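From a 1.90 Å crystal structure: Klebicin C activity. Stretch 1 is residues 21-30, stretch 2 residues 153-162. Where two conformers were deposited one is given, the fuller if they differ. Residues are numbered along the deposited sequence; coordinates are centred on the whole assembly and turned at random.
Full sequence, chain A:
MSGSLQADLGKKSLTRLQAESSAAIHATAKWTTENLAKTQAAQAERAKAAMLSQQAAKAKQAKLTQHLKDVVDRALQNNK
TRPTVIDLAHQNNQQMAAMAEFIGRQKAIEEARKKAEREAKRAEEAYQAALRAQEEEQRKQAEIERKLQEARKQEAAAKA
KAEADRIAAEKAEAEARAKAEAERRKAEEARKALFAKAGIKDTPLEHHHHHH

Stretch 1 21-30: SSAAIHATAK
Stretch 2, residues 153-162: KQEAAAKAKA

Two helical segments of one chain, at least 125 residues apart wherever they touch, pack nearly antiparallel: their N-to-C directions differ by 156° (signed crossing angle -156°) and their axes approach to 8.3 Å. Both are regular α-helix throughout, phi/psi near -65/-41, with i to i+4 backbone hydrogen bonds of 2.8 to 3.1 Å, and both run on beyond their ends. The register is set by three CA-CA pairs: Ala29 with Glu155 at 4.9 Å, His26 with Ala158 at 4.8 Å, and Ser22 with Ala162 at 4.7 Å. Four of the six residues in these pairs are small: Ser22, Ala29, Ala158 and Ala162. No direct hydrogen bond crosses the seam; polar groups communicate through water, and 459 Å² is buried in all.

Lys153 (m, t, p, t) begins the second segment out of reach. Gln154 (m, t, chi3 8°) points sideways and contributes chiefly its backbone, its O lying 4.4 Å from Ala29 CB.

Glu155 does more. Its CA-to-CB bond points sideways, and the t, t rotamer with chi3 at -15° extends the carboxylate alongside the first helix. Ala29 CB, pointing toward this helix, rests 3.7 Å from Glu155 CA, while Lys30 CG lies 3.3 Å from Glu155 OE2. Lys30 (m, t, p, p) curls so that its NZ stands 4.0 Å from Glu155 OE2, too far for a salt bridge. Water 4 fills in, accepting from Lys30 NZ at 2.9 Å and donating to Glu155 OE2 at 2.6 Å. Water 2 also donates to Glu155 OE2, at 2.6 Å, and lies 2.7 Å from His26 NE2. Water 3 donates to Lys30 O at 3.0 Å and weakly to Glu155 OE1 at 3.4 Å.

Ala156 points away, and Ala157 is out of reach. Ala158 then points toward the first helix, its CB 3.8 Å from His26 CA, 4.0 Å from Ala29 CB and 4.4 Å from Ile25 CG2; Ile25 (m, t) points sideways and touches only the margin. The backbone here is bridged too: water 1 donates to Ala158 O at 2.8 Å and to Ser22 O at 2.7 Å, linking two carbonyls already used within their own helices.

Lys159, all t, starts sideways and leads its end away, leaving its base for His26. That histidine (chi1 174°, t; chi2 -147°) is the knob, set among Glu155, Ala158, Lys159 and Ala162. Lys159 CA sits 3.8 Å from the His26 ring centroid, only 7° off the normal, a CH-pi contact over the face; Lys159 CB covers the same ring, 3.6 Å from His26 NE2.

Ala160 is out of reach. Lys161 (t, p, t, p) passes sideways, its CG 4.2 Å from Ser22 CB. Ala162 closes the walk pointing toward its partner: its CB lies 4.1 Å from His26 CB and 4.0 Å from Ala23 CA, while Ser22 OG (chi1 51°, p) comes within 3.5 Å of Ala162 CA. The rule is legible: Ala158 and Ala162 help form the pocket that receives the side chain of His26, and waters join the carboxylate of Glu155 to His26 and Lys30.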

ATOM      1  N   SER A  21     -19.013 -27.254   0.628  1.00 24.31           N
ATOM      2  CA  SER A  21     -18.910 -26.137   1.591  1.00 24.00           C
ATOM      3  C   SER A  21     -17.477 -25.599   1.657  1.00 21.99           C
ATOM      4  O   SER A  21     -17.272 -24.361   1.596  1.00 20.73           O
ATOM      5  CB  SER A  21     -19.406 -26.532   3.002  1.00 25.92           C
ATOM      6  OG  SER A  21     -19.001 -25.532   3.957  1.00 28.11           O
ATOM      7  N   SER A  22     -16.479 -26.493   1.759  0.78 21.49           N
ATOM      8  CA  SER A  22     -15.092 -25.984   1.851  0.78 21.14           C
ATOM      9  C   SER A  22     -14.569 -25.463   0.523  0.78 21.26           C
ATOM     10  O   SER A  22     -13.743 -24.538   0.539  0.78 20.28           O
ATOM     11  CB  SER A  22     -14.147 -27.034   2.423  0.78 22.31           C
ATOM     12  OG  SER A  22     -14.301 -28.252   1.720  0.78 21.49           O
ATOM     13  N   ALA A  23     -15.039 -26.007  -0.634  1.00 21.22           N
ATOM     14  CA  ALA A  23     -14.611 -25.443  -1.935  1.00 22.28           C
ATOM     15  C   ALA A  23     -15.147 -23.961  -1.995  1.00 22.71           C
ATOM     16  O   ALA A  23     -14.451 -23.059  -2.485  1.00 21.75           O
ATOM     17  CB  ALA A  23     -15.230 -26.203  -3.072  1.00 23.63           C
ATOM     18  N   ALA A  24     -16.395 -23.722  -1.518  1.00 22.19           N
ATOM     19  CA  ALA A  24     -16.972 -22.356  -1.565  1.00 22.79           C
ATOM     20  C   ALA A  24     -16.172 -21.404  -0.646  1.00 22.03           C
ATOM     21  O   ALA A  24     -15.936 -20.263  -1.017  1.00 22.73           O
ATOM     22  CB  ALA A  24     -18.423 -22.365  -1.135  1.00 23.29           C
ATOM     23  N   ILE A  25     -15.755 -21.866   0.485  1.00 21.47           N
ATOM     24  CA  ILE A  25     -14.903 -21.062   1.393  1.00 20.94           C
ATOM     25  C   ILE A  25     -13.530 -20.798   0.756  1.00 19.98           C
ATOM     26  O   ILE A  25     -12.993 -19.673   0.894  1.00 19.53           O
ATOM     27  CB  ILE A  25     -14.817 -21.712   2.785  1.00 22.73           C
ATOM     28  CG1 ILE A  25     -16.166 -21.561   3.526  1.00 26.06           C
ATOM     29  CG2 ILE A  25     -13.639 -21.121   3.650  1.00 22.66           C
ATOM     30  CD1 ILE A  25     -16.300 -22.542   4.647  1.00 28.91           C
ATOM     31  N   HIS A  26     -12.958 -21.761   0.078  1.00 19.70           N
ATOM     32  CA  HIS A  26     -11.650 -21.523  -0.623  1.00 21.19           C
ATOM     33  C   HIS A  26     -11.872 -20.488  -1.770  1.00 23.21           C
ATOM     34  O   HIS A  26     -11.027 -19.588  -1.973  1.00 24.10           O
ATOM     35  CB  HIS A  26     -11.099 -22.860  -1.143  1.00 22.21           C
ATOM     36  CG  HIS A  26      -9.864 -22.754  -1.998  1.00 25.70           C
ATOM     37  ND1 HIS A  26      -9.649 -23.628  -3.032  1.00 30.43           N
ATOM     38  CD2 HIS A  26      -8.809 -21.902  -1.917  1.00 25.96           C
ATOM     39  CE1 HIS A  26      -8.469 -23.283  -3.551  1.00 31.65           C
ATOM     40  NE2 HIS A  26      -7.964 -22.210  -2.933  1.00 26.85           N
ATOM     41  N   ALA A  27     -13.013 -20.564  -2.500  1.00 22.51           N
ATOM     42  CA  ALA A  27     -13.283 -19.567  -3.545  1.00 23.85           C
ATOM     43  C   ALA A  27     -13.314 -18.138  -2.932  1.00 22.92           C
ATOM     44  O   ALA A  27     -12.741 -17.191  -3.497  1.00 22.58           O
ATOM     45  CB  ALA A  27     -14.633 -19.876  -4.245  1.00 23.60           C
ATOM     46  N   THR A  28     -13.973 -17.996  -1.745  1.00 21.85           N
ATOM     47  CA  THR A  28     -13.977 -16.690  -1.081  1.00 21.90           C
ATOM     48  C   THR A  28     -12.586 -16.268  -0.627  1.00 21.90           C
ATOM     49  O   THR A  28     -12.239 -15.107  -0.785  1.00 22.31           O
ATOM     50  CB  THR A  28     -14.921 -16.721   0.131  1.00 21.77           C
ATOM     51  OG1 THR A  28     -16.214 -17.112  -0.346  1.00 24.14           O
ATOM     52  CG2 THR A  28     -15.031 -15.346   0.823  1.00 21.08           C
ATOM     53  N   ALA A  29     -11.757 -17.191  -0.082  1.00 20.43           N
ATOM     54  CA  ALA A  29     -10.388 -16.855   0.339  1.00 19.48           C
ATOM     55  C   ALA A  29      -9.601 -16.380  -0.821  1.00 20.56           C
ATOM     56  O   ALA A  29      -8.815 -15.420  -0.667  1.00 21.07           O
ATOM     57  CB  ALA A  29      -9.698 -18.084   1.002  1.00 18.88           C
ATOM     58  N   LYS A  30      -9.775 -17.009  -2.003  1.00 21.41           N
ATOM     59  CA  LYS A  30      -9.072 -16.538  -3.202  1.00 22.58           C
ATOM     60  C   LYS A  30      -9.482 -15.128  -3.549  1.00 22.41           C
ATOM     61  O   LYS A  30      -8.628 -14.340  -3.961  1.00 22.24           O
ATOM     62  CB  LYS A  30      -9.364 -17.404  -4.465  1.00 25.89           C
ATOM     63  CG  LYS A  30      -8.662 -18.717  -4.432  1.00 34.98           C
ATOM     64  CD  LYS A  30      -9.014 -19.572  -5.672  1.00 42.94           C
ATOM     65  CE  LYS A  30      -8.535 -18.888  -6.916  1.00 51.56           C
ATOM     66  NZ  LYS A  30      -7.054 -18.813  -6.966  1.00 57.43           N
ATOM     67  N   LYS A 153      -2.203 -16.770   4.075  0.57 19.64           N
ATOM     68  CA  LYS A 153      -2.197 -17.860   5.075  0.57 19.35           C
ATOM     69  C   LYS A 153      -3.622 -18.454   5.202  0.57 20.09           C
ATOM     70  O   LYS A 153      -3.768 -19.667   5.280  0.57 20.55           O
ATOM     71  CB  LYS A 153      -1.747 -17.267   6.405  0.57 18.77           C
ATOM     72  CG  LYS A 153      -0.276 -16.920   6.399  0.57 20.54           C
ATOM     73  CD  LYS A 153       0.202 -16.054   7.590  0.57 23.63           C
ATOM     74  CE  LYS A 153      -0.332 -16.488   8.947  0.57 28.22           C
ATOM     75  NZ  LYS A 153       0.200 -15.622  10.078  0.57 29.43           N
ATOM     76  N   GLN A 154      -4.667 -17.601   5.248  1.00 19.49           N
ATOM     77  CA  GLN A 154      -6.039 -18.124   5.334  1.00 20.32           C
ATOM     78  C   GLN A 154      -6.384 -18.890   4.047  1.00 21.32           C
ATOM     79  O   GLN A 154      -7.087 -19.920   4.085  1.00 21.71           O
ATOM     80  CB  GLN A 154      -7.010 -16.931   5.485  1.00 21.10           C
ATOM     81  CG  GLN A 154      -6.900 -16.321   6.891  1.00 25.75           C
ATOM     82  CD  GLN A 154      -8.033 -15.355   7.179  1.00 34.56           C
ATOM     83  OE1 GLN A 154      -8.985 -15.211   6.444  1.00 39.07           O
ATOM     84  NE2 GLN A 154      -7.978 -14.732   8.284  1.00 35.94           N
ATOM     85  N   GLU A 155      -5.923 -18.381   2.902  1.00 18.03           N
ATOM     86  CA  GLU A 155      -6.218 -19.031   1.631  1.00 18.93           C
ATOM     87  C   GLU A 155      -5.526 -20.406   1.594  1.00 20.95           C
ATOM     88  O   GLU A 155      -6.112 -21.376   1.067  1.00 21.81           O
ATOM     89  CB  GLU A 155      -5.778 -18.134   0.456  1.00 18.73           C
ATOM     90  CG  GLU A 155      -6.158 -18.754  -0.882  1.00 18.11           C
ATOM     91  CD  GLU A 155      -5.654 -17.993  -2.092  1.00 24.91           C
ATOM     92  OE1 GLU A 155      -5.241 -16.831  -1.940  1.00 25.51           O
ATOM     93  OE2 GLU A 155      -5.659 -18.566  -3.198  1.00 29.10           O
ATOM     94  N   ALA A 156      -4.248 -20.501   2.045  1.00 21.52           N
ATOM     95  CA  ALA A 156      -3.578 -21.819   2.058  1.00 22.66           C
ATOM     96  C   ALA A 156      -4.299 -22.806   2.933  1.00 23.77           C
ATOM     97  O   ALA A 156      -4.381 -24.012   2.598  1.00 24.49           O
ATOM     98  CB  ALA A 156      -2.104 -21.706   2.490  1.00 23.81           C
ATOM     99  N   ALA A 157      -4.788 -22.330   4.082  1.00 22.08           N
ATOM    100  CA  ALA A 157      -5.524 -23.215   5.000  1.00 23.25           C
ATOM    101  C   ALA A 157      -6.824 -23.686   4.342  1.00 21.59           C
ATOM    102  O   ALA A 157      -7.135 -24.863   4.473  1.00 20.76           O
ATOM    103  CB  ALA A 157      -5.815 -22.516   6.335  1.00 22.85           C
ATOM    104  N   ALA A 158      -7.555 -22.813   3.647  1.00 20.88           N
ATOM    105  CA  ALA A 158      -8.831 -23.115   2.962  1.00 20.38           C
ATOM    106  C   ALA A 158      -8.588 -24.060   1.801  1.00 21.77           C
ATOM    107  O   ALA A 158      -9.394 -24.994   1.599  1.00 21.74           O
ATOM    108  CB  ALA A 158      -9.510 -21.825   2.460  1.00 18.36           C
ATOM    109  N   LYS A 159      -7.513 -23.827   1.014  1.00 22.69           N
ATOM    110  CA  LYS A 159      -7.143 -24.743  -0.078  1.00 24.61           C
ATOM    111  C   LYS A 159      -6.869 -26.163   0.463  1.00 26.82           C
ATOM    112  O   LYS A 159      -7.389 -27.166  -0.084  1.00 26.96           O
ATOM    113  CB  LYS A 159      -5.865 -24.252  -0.804  1.00 26.69           C
ATOM    114  CG  LYS A 159      -5.589 -25.075  -2.068  1.00 33.59           C
ATOM    115  CD  LYS A 159      -4.354 -24.594  -2.802  1.00 42.08           C
ATOM    116  CE  LYS A 159      -4.089 -25.474  -4.020  1.00 51.30           C
ATOM    117  NZ  LYS A 159      -2.828 -25.080  -4.685  1.00 59.63           N
ATOM    118  N   ALA A 160      -6.043 -26.275   1.518  1.00 26.59           N
ATOM    119  CA  ALA A 160      -5.725 -27.575   2.105  1.00 27.97           C
ATOM    120  C   ALA A 160      -6.993 -28.271   2.621  1.00 27.52           C
ATOM    121  O   ALA A 160      -7.171 -29.494   2.442  1.00 27.41           O
ATOM    122  CB  ALA A 160      -4.705 -27.402   3.239  1.00 28.32           C
ATOM    123  N   LYS A 161      -7.884 -27.511   3.247  1.00 26.64           N
ATOM    124  CA  LYS A 161      -9.151 -28.092   3.758  1.00 25.96           C
ATOM    125  C   LYS A 161     -10.077 -28.535   2.602  1.00 24.38           C
ATOM    126  O   LYS A 161     -10.611 -29.636   2.643  1.00 24.89           O
ATOM    127  CB  LYS A 161      -9.854 -27.073   4.656  1.00 26.13           C
ATOM    128  CG  LYS A 161     -11.127 -27.573   5.355  1.00 28.82           C
ATOM    129  CD  LYS A 161     -10.905 -28.899   6.138  1.00 37.88           C
ATOM    130  CE  LYS A 161     -12.059 -29.355   7.030  1.00 42.29           C
ATOM    131  NZ  LYS A 161     -13.416 -29.065   6.465  1.00 43.02           N
ATOM    132  N   ALA A 162     -10.266 -27.702   1.571  1.00 23.32           N
ATOM    133  CA  ALA A 162     -11.105 -28.044   0.414  1.00 23.79           C
ATOM    134  C   ALA A 162     -10.553 -29.333  -0.255  1.00 27.22           C
ATOM    135  O   ALA A 162     -11.318 -30.250  -0.566  1.00 27.11           O
ATOM    136  CB  ALA A 162     -11.088 -26.889  -0.599  1.00 22.26           C
TER
HETATM  137  O   HOH W   1     -11.982 -24.404   2.574  1.00 22.51           O
HETATM  138  O   HOH W   2      -5.525 -21.161  -3.262  1.00 28.20           O
HETATM  139  O   HOH W   3      -6.047 -15.492  -4.962  1.00 41.63           O
HETATM  140  O   HOH W   4      -4.749 -17.841  -5.533  1.00 60.67           O